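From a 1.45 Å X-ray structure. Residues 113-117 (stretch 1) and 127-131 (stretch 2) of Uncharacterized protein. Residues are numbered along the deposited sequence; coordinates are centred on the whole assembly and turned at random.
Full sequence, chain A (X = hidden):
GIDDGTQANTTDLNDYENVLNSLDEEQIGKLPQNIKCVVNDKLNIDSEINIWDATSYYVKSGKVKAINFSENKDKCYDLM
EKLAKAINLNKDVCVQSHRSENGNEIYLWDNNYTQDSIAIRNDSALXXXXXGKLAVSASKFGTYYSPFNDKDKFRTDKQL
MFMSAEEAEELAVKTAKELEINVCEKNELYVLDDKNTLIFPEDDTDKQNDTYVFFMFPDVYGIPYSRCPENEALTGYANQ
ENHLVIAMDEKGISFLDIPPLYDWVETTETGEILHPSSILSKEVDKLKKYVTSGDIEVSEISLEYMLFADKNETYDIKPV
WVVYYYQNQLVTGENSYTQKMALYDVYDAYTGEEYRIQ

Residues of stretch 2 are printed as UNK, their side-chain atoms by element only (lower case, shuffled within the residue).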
# COMPACT_ATOMS: atom_id res chain seq x y z
N TYR A 113 5.17 14.23 -27.90
CA TYR A 113 3.98 14.24 -28.77
C TYR A 113 2.76 13.64 -28.04
O TYR A 113 1.67 14.23 -28.07
CB TYR A 113 4.24 13.46 -30.07
CG TYR A 113 5.41 13.95 -30.89
CD1 TYR A 113 5.25 14.99 -31.81
CD2 TYR A 113 6.66 13.35 -30.79
CE1 TYR A 113 6.32 15.44 -32.58
CE2 TYR A 113 7.74 13.80 -31.55
CZ TYR A 113 7.57 14.84 -32.45
OH TYR A 113 8.63 15.28 -33.21
N THR A 114 2.94 12.48 -27.38
CA THR A 114 1.86 11.75 -26.69
C THR A 114 1.71 12.13 -25.22
O THR A 114 0.66 11.87 -24.64
CB THR A 114 2.09 10.26 -26.79
OG1 THR A 114 3.29 9.94 -26.07
CG2 THR A 114 2.19 9.77 -28.23
N GLN A 115 2.76 12.70 -24.62
CA GLN A 115 2.83 13.11 -23.21
C GLN A 115 3.03 11.87 -22.31
O GLN A 115 2.78 11.96 -21.11
CB GLN A 115 1.62 13.96 -22.76
CG GLN A 115 1.42 15.24 -23.58
CD GLN A 115 1.83 16.47 -22.82
OE1 GLN A 115 3.01 16.81 -22.72
NE2 GLN A 115 0.84 17.18 -22.28
N ASP A 116 3.53 10.76 -22.87
CA ASP A 116 3.90 9.57 -22.08
C ASP A 116 5.24 9.84 -21.41
O ASP A 116 6.08 10.57 -21.96
CB ASP A 116 4.04 8.33 -22.98
CG ASP A 116 2.81 7.90 -23.75
OD1 ASP A 116 1.72 7.98 -23.19
OD2 ASP A 116 2.96 7.47 -24.91
N SER A 117 5.46 9.27 -20.22
CA SER A 117 6.74 9.51 -19.57
C SER A 117 7.15 8.38 -18.66
O SER A 117 6.32 7.62 -18.16
CB SER A 117 6.73 10.81 -18.76
OG SER A 117 5.92 10.69 -17.60
N UNK A 127 6.03 5.14 -14.53
CA UNK A 127 5.74 5.15 -15.95
C UNK A 127 4.26 5.52 -16.11
O UNK A 127 3.41 4.97 -15.40
c UNK A 127 6.04 3.81 -16.61
N UNK A 128 3.93 6.45 -16.98
CA UNK A 128 2.52 6.80 -17.14
C UNK A 128 2.21 7.36 -18.50
O UNK A 128 3.05 7.99 -19.13
o UNK A 128 1.79 9.69 -13.96
o UNK A 128 3.11 11.18 -14.89
c UNK A 128 2.81 9.14 -16.05
c UNK A 128 2.55 10.06 -14.88
c UNK A 128 2.06 7.81 -16.06
N UNK A 129 0.98 7.11 -18.95
CA UNK A 129 0.43 7.75 -20.13
C UNK A 129 -0.23 9.02 -19.65
O UNK A 129 -0.45 9.18 -18.45
c UNK A 129 -0.57 6.86 -20.88
c UNK A 129 0.02 5.53 -21.31
o UNK A 129 -1.73 6.69 -20.04
N UNK A 130 -0.56 9.94 -20.59
CA UNK A 130 -1.25 11.17 -20.19
C UNK A 130 -2.60 10.83 -19.51
O UNK A 130 -2.91 11.36 -18.45
c UNK A 130 -2.72 15.22 -20.37
n UNK A 130 -3.80 14.83 -21.05
c UNK A 130 -3.51 13.59 -21.58
n UNK A 130 -1.76 14.31 -20.40
c UNK A 130 -2.25 13.28 -21.18
c UNK A 130 -1.45 12.05 -21.44
N UNK A 131 -3.37 9.88 -20.08
CA UNK A 131 -4.65 9.48 -19.49
C UNK A 131 -4.46 8.79 -18.11
O UNK A 131 -5.23 9.04 -17.18
o UNK A 131 -6.41 8.42 -22.60
c UNK A 131 -5.91 9.17 -21.72
c UNK A 131 -5.42 8.53 -20.42
o UNK A 131 -5.82 10.41 -21.84
O HOH W 1 -0.20 9.63 -23.34
O HOH W 2 3.98 12.51 -17.04

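Position 127 carries a single side-chain atom, a carbon bonded to CA. There is no branch and no heteroatom. The carbon points sideways to stretch 1, and it is the backbone that makes the closest approach: CA of position 127 lies 3.4 Å from O of Ser117, in a CA-H...O contact. One carbon and nothing more is alanine, so this is Ala127.

Position 128 has five side-chain atoms, three carbons in a chain and two oxygens on the third. The forked end is a carboxylate. Two carbons lie between CA and that group, one more than aspartate has. The second carbon of the side chain comes within 3.8 Å of OG of Ser117. Five atoms could also suit glutamine, since a terminal nitrogen would replace one oxygen, but both end atoms here are oxygen. The residue is Glu128. Its chi1 is p, its chi2 is t, and its carboxylate end stays near the side chain of Ser117.

Position 129 has three side-chain atoms. CB carries one oxygen and one carbon, so the side chain branches at once. The CA-to-CB bond points away from stretch 1 overall, yet CB still lies 3.4 Å from OD1 of Asp116. Valine would have two carbons on CB, and serine would lack the extra carbon. This is Thr129. It sits at the N-cap position, right before a helix, and its side chain caps a backbone N just past the stretch.

Position 130 shows one carbon followed by a five-membered ring of three carbons and two nitrogens. CB points toward stretch 1 and lies 3.8 Å from CB of Gln115. CB of position 130 is also 3.8 Å from O of Thr114. A five-membered ring with two nitrogens is imidazole, which makes this His130. Gln115 CB approaches the ring obliquely. NE2 is hydrogen-bonded elsewhere in the structure.

Position 131 has four side-chain atoms, two carbons with two oxygens on the second. It is out of reach of stretch 1. A carboxylate one carbon from CA is aspartate, Asp131.

The contact rests on a short antiparallel pairing. Ser117 N donates to Glu128 O at 2.9 Å, and Glu128 N donates to Ser117 O at 2.9 Å. Both bonds are nearly straight. The two side chains lie on the same face of the sheet, and water 2 joins them, 2.7 Å from Ser117 OG and 2.7 Å from Glu128 OE2. It donates to the glutamate. Beyond this pair, water 1 takes over the link. Water 1 accepts from His130 N at 2.8 Å and donates to Thr114 O at 2.7 Å and to Asp116 OD1 at 2.5 Å. The backbone N at the start of the helix thus reaches stretch 1 through water. Within stretch 1, Thr114 OG1 donates to Asp116 OD2 at 2.7 Å, which ties down the carboxylate that meets Thr129.

Stretch 2 127-131: AETHD
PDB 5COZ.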